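Local atomic coordinates of hypothetical protein AQ_1575 (Aquifex aeolicus, PDB entry 1LFP), a protein that probably binds DNA and may act as a cytoplasmic regulator of transcription. Residues A[22-25]-A[26-30]; A[101-105]-A[106-110]. All coordinates share one frame; numbering follows the deposited sequence.

Contact 1 (A[22-25]-A[26-30]); sequences GKLF and SKLIR
Leu-24 and Leu-28 lie side by side one turn apart on the alpha-helix 21-39, their ends pointing the same way and CD1 of Leu-24 resting 3.9 Å from CD2 of Leu-28. Branched and apolar, the two leucines form a small apolar patch on this side of the helix. The backbone beneath follows the usual i to i+4 pattern: the amide N of Ser-26 donates to the carbonyl O of Gly-22 at 2.9 Å, and Lys-27 N reaches Lys-23 O at a longer 3.2 Å. Between the leucines, Leu-28 N donates to Leu-24 O at 2.9 Å.

Lys-27 shows how a long side chain leaves a helix. Lys-27 CB sits 3.5 Å from Leu-24 O. Lys-27 CG, anti to its own carbonyl carbon (chi1 -65°), is thereby turned back toward the preceding turn, where it passes 3.4 Å from Lys-23 O. Lys-27 CD is already drawing off, 4.0 Å from Lys-23 O. Extended from there, the chain carries CE away from the preceding turn and brings NZ to a salt bridge with Glu-226, the last residue of helix 212-226. Lysine suits the place because its methylenes can lie against the helix while its charge is delivered several bonds farther out.

Phe-25 and Ile-29 occupy another side of the helix, where both side chains touch Met-61 of a neighbouring loop; their backbones are joined by Ile-29 N donating to Phe-25 O at 2.8 Å.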
loop_
_atom_site.group_PDB
_atom_site.type_symbol
_atom_site.label_atom_id
_atom_site.label_comp_id
_atom_site.label_asym_id
_atom_site.label_seq_id
_atom_site.Cartn_x
_atom_site.Cartn_y
_atom_site.Cartn_z
ATOM N N GLY A 22 -16.167 -4.102 2.407
ATOM C CA GLY A 22 -16.280 -3.148 3.510
ATOM C C GLY A 22 -14.890 -2.747 3.960
ATOM O O GLY A 22 -14.590 -1.566 4.169
ATOM N N LYS A 23 -14.029 -3.732 4.114
ATOM C CA LYS A 23 -12.657 -3.474 4.531
ATOM C C LYS A 23 -11.905 -2.615 3.535
ATOM O O LYS A 23 -11.197 -1.643 3.906
ATOM C CB LYS A 23 -11.924 -4.802 4.743
ATOM C CG LYS A 23 -12.031 -5.333 6.164
ATOM C CD LYS A 23 -12.213 -6.845 6.196
ATOM C CE LYS A 23 -13.654 -7.185 5.877
ATOM N NZ LYS A 23 -13.926 -8.626 5.597
ATOM N N LEU A 24 -12.044 -2.946 2.258
ATOM C CA LEU A 24 -11.381 -2.180 1.211
ATOM C C LEU A 24 -11.911 -0.726 1.190
ATOM O O LEU A 24 -11.139 0.247 1.151
ATOM C CB LEU A 24 -11.641 -2.827 -0.137
ATOM C CG LEU A 24 -11.056 -2.087 -1.331
ATOM C CD1 LEU A 24 -9.574 -2.319 -1.361
ATOM C CD2 LEU A 24 -11.764 -2.517 -2.632
ATOM N N PHE A 25 -13.222 -0.580 1.214
ATOM C CA PHE A 25 -13.814 0.768 1.199
ATOM C C PHE A 25 -13.429 1.579 2.410
ATOM O O PHE A 25 -13.297 2.816 2.338
ATOM C CB PHE A 25 -15.331 0.679 1.114
ATOM C CG PHE A 25 -15.827 0.158 -0.209
ATOM C CD1 PHE A 25 -17.183 -0.088 -0.412
ATOM C CD2 PHE A 25 -14.943 -0.014 -1.272
ATOM C CE1 PHE A 25 -17.649 -0.492 -1.691
ATOM C CE2 PHE A 25 -15.389 -0.414 -2.532
ATOM C CZ PHE A 25 -16.745 -0.650 -2.741
ATOM N N SER A 26 -13.286 0.900 3.536
ATOM C CA SER A 26 -12.909 1.599 4.749
ATOM C C SER A 26 -11.548 2.251 4.513
ATOM O O SER A 26 -11.337 3.410 4.866
ATOM C CB SER A 26 -12.893 0.625 5.922
ATOM O OG SER A 26 -12.409 1.276 7.086
ATOM N N LYS A 27 -10.632 1.512 3.896
ATOM C CA LYS A 27 -9.301 2.024 3.608
ATOM C C LYS A 27 -9.357 3.089 2.518
ATOM O O LYS A 27 -8.607 4.078 2.571
ATOM C CB LYS A 27 -8.373 0.850 3.238
ATOM C CG LYS A 27 -8.190 -0.084 4.467
ATOM C CD LYS A 27 -7.257 -1.283 4.289
ATOM C CE LYS A 27 -7.046 -1.984 5.671
ATOM N NZ LYS A 27 -6.070 -3.092 5.588
ATOM N N LEU A 28 -10.252 2.939 1.536
ATOM C CA LEU A 28 -10.302 3.980 0.516
ATOM C C LEU A 28 -10.849 5.284 1.115
ATOM O O LEU A 28 -10.422 6.372 0.731
ATOM C CB LEU A 28 -11.145 3.532 -0.667
ATOM C CG LEU A 28 -10.390 2.638 -1.672
ATOM C CD1 LEU A 28 -9.450 3.486 -2.495
ATOM C CD2 LEU A 28 -9.613 1.563 -0.967
ATOM N N ILE A 29 -11.796 5.151 2.031
ATOM C CA ILE A 29 -12.386 6.306 2.714
ATOM C C ILE A 29 -11.278 7.029 3.493
ATOM O O ILE A 29 -11.184 8.278 3.454
ATOM C CB ILE A 29 -13.475 5.829 3.687
ATOM C CG1 ILE A 29 -14.696 5.347 2.870
ATOM C CG2 ILE A 29 -13.816 6.958 4.668
ATOM C CD1 ILE A 29 -15.838 4.826 3.691
ATOM N N ARG A 30 -10.450 6.270 4.215
ATOM C CA ARG A 30 -9.338 6.858 4.984
ATOM C C ARG A 30 -8.398 7.651 4.082
ATOM O O ARG A 30 -7.994 8.760 4.425
ATOM C CB ARG A 30 -8.511 5.763 5.656
ATOM C CG ARG A 30 -8.518 5.773 7.144
ATOM C CD ARG A 30 -9.846 5.401 7.646
ATOM N NE ARG A 30 -9.743 4.861 8.995
ATOM C CZ ARG A 30 -9.908 3.585 9.299
ATOM N NH1 ARG A 30 -10.194 2.712 8.344
ATOM N NH2 ARG A 30 -9.770 3.176 10.557
#

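Contact 2 (A[101-105]-A[106-110]); sequences ATTDN and RNRTT
Thr-103 and Thr-109 reach toward each other tip to tip, and hydroxyl bonding comes first: OG1 of Thr-103 donates to OG1 of Thr-109 over a very short 2.5 Å. With chi1 at -180°, Thr-103 OG1 lies beside its own carbonyl carbon, where it also accepts from Asn-105 N at 3.1 Å, closing an ST turn. A valine in place of Thr-103 would probably leave Asn-105 N without this acceptor and Thr-109 OG1 without its donor, although Asp-230 could still hold the latter.

Bonds from the first-turn amides start the helix. Thr-109 N donates to Asn-105 O (N-H...O 171°), while Arg-108 N donates to Asn-105 OD1 at 3.2 Å from above the amide carbonyl plane. Asparagine suits this N-cap because its short side chain can fold back to accept from a first-turn amide.

Charge supplies the third kind. Arg-108, bent at chi2 and chi3, returns its guanidinium so that Arg-108 NH2 makes a 3.1 Å salt bridge to Asp-104 OD2, the two planes 29° apart. NH2 also donates to water 1, while NH1 is paired with Glu-112 and Asp-230. Asn-105 CB lies over one face of the Arg-108 guanidinium, 3.8 Å above its plane. Together these groups form a tight strand-to-helix connection, an ST turn running directly into an Asn-capped helix.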
loop_
_atom_site.group_PDB
_atom_site.type_symbol
_atom_site.label_atom_id
_atom_site.label_comp_id
_atom_site.label_asym_id
_atom_site.label_seq_id
_atom_site.Cartn_x
_atom_site.Cartn_y
_atom_site.Cartn_z
ATOM N N ALA A 101 -0.009 3.402 8.602
ATOM C CA ALA A 101 -1.349 3.379 9.156
ATOM C C ALA A 101 -1.986 4.768 9.121
ATOM O O ALA A 101 -1.295 5.777 9.012
ATOM C CB ALA A 101 -1.288 2.852 10.579
ATOM N N THR A 102 -3.322 4.802 9.122
ATOM C CA THR A 102 -4.067 6.069 9.135
ATOM C C THR A 102 -5.057 5.790 10.242
ATOM O O THR A 102 -5.963 4.965 10.068
ATOM C CB THR A 102 -4.802 6.346 7.796
ATOM O OG1 THR A 102 -3.853 6.455 6.724
ATOM C CG2 THR A 102 -5.582 7.667 7.894
ATOM N N THR A 103 -4.890 6.472 11.376
ATOM C CA THR A 103 -5.694 6.209 12.556
ATOM C C THR A 103 -6.147 7.472 13.265
ATOM O O THR A 103 -5.540 8.537 13.111
ATOM C CB THR A 103 -4.896 5.283 13.556
ATOM O OG1 THR A 103 -5.682 5.011 14.721
ATOM C CG2 THR A 103 -3.580 5.937 13.981
ATOM N N ASP A 104 -7.232 7.352 14.021
ATOM C CA ASP A 104 -7.762 8.491 14.766
ATOM C C ASP A 104 -7.409 8.354 16.241
ATOM O O ASP A 104 -7.852 9.148 17.068
ATOM C CB ASP A 104 -9.288 8.571 14.623
ATOM C CG ASP A 104 -10.008 7.461 15.379
ATOM O OD1 ASP A 104 -11.212 7.625 15.687
ATOM O OD2 ASP A 104 -9.380 6.419 15.665
ATOM N N ASN A 105 -6.622 7.327 16.567
ATOM C CA ASN A 105 -6.203 7.078 17.935
ATOM C C ASN A 105 -4.891 6.296 17.925
ATOM O O ASN A 105 -4.879 5.074 18.058
ATOM C CB ASN A 105 -7.271 6.269 18.673
ATOM C CG ASN A 105 -7.091 6.302 20.166
ATOM O OD1 ASN A 105 -5.999 6.061 20.691
ATOM N ND2 ASN A 105 -8.168 6.607 20.870
ATOM N N ARG A 106 -3.791 7.011 17.746
ATOM C CA ARG A 106 -2.461 6.417 17.717
ATOM C C ARG A 106 -2.131 5.408 18.816
ATOM O O ARG A 106 -1.576 4.344 18.538
ATOM C CB ARG A 106 -1.412 7.534 17.732
ATOM C CG ARG A 106 -0.966 7.981 16.357
ATOM C CD ARG A 106 -0.214 9.300 16.415
ATOM N NE ARG A 106 -1.124 10.438 16.359
ATOM C CZ ARG A 106 -1.830 10.784 15.284
ATOM N NH1 ARG A 106 -1.728 10.086 14.163
ATOM N NH2 ARG A 106 -2.660 11.820 15.340
ATOM N N ASN A 107 -2.447 5.735 20.068
ATOM C CA ASN A 107 -2.154 4.827 21.181
ATOM C C ASN A 107 -2.843 3.478 20.974
ATOM O O ASN A 107 -2.267 2.414 21.229
ATOM C CB ASN A 107 -2.608 5.468 22.500
ATOM C CG ASN A 107 -2.366 4.582 23.710
ATOM O OD1 ASN A 107 -1.255 4.087 23.938
ATOM N ND2 ASN A 107 -3.415 4.388 24.508
ATOM N N ARG A 108 -4.078 3.543 20.494
ATOM C CA ARG A 108 -4.891 2.363 20.252
ATOM C C ARG A 108 -4.243 1.505 19.169
ATOM O O ARG A 108 -3.987 0.316 19.369
ATOM C CB ARG A 108 -6.291 2.796 19.813
ATOM C CG ARG A 108 -7.390 1.918 20.360
ATOM C CD ARG A 108 -8.225 1.289 19.266
ATOM N NE ARG A 108 -8.775 2.247 18.311
ATOM C CZ ARG A 108 -8.127 2.693 17.238
ATOM N NH1 ARG A 108 -6.902 2.276 16.994
ATOM N NH2 ARG A 108 -8.705 3.530 16.391
ATOM N N THR A 109 -3.979 2.138 18.039
ATOM C CA THR A 109 -3.345 1.461 16.914
ATOM C C THR A 109 -1.982 0.880 17.289
ATOM O O THR A 109 -1.652 -0.255 16.929
ATOM C CB THR A 109 -3.173 2.409 15.751
ATOM O OG1 THR A 109 -4.443 2.972 15.420
ATOM C CG2 THR A 109 -2.663 1.671 14.520
ATOM N N THR A 110 -1.188 1.637 18.032
ATOM C CA THR A 110 0.124 1.144 18.424
ATOM C C THR A 110 0.024 -0.144 19.201
ATOM O O THR A 110 0.782 -1.101 18.980
ATOM C CB THR A 110 0.887 2.195 19.265
ATOM O OG1 THR A 110 1.090 3.356 18.460
ATOM C CG2 THR A 110 2.241 1.650 19.714
HETATM O O HOH W 1 -8.852 4.369 13.544
#

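How the contacts relate
Contact 1 lies wholly within helix 21-39, in the N-terminal domain of the TACO1/YebC family, whereas contact 2 joins the end of strand 95-103 to helix 106-119 in the part that follows. Their centres are about 16 Å apart, yet the two touch: Arg-30 CG packs 3.6 Å from Thr-102 CG2, a meeting of methylene and methyl groups. Asp-230 links them. It is salt-bridged to Arg-108 and hydrogen-bonded to Thr-109 OG1, while Arg-30 approaches it as a long, weak ion pair. Phe-82 touches side chains of both, Arg-30 from contact 1 and Thr-102 and Asp-104 from contact 2. Helix 21-39 thus meets the end of strand 95-103 through Arg-30, just before the strand-to-helix turn.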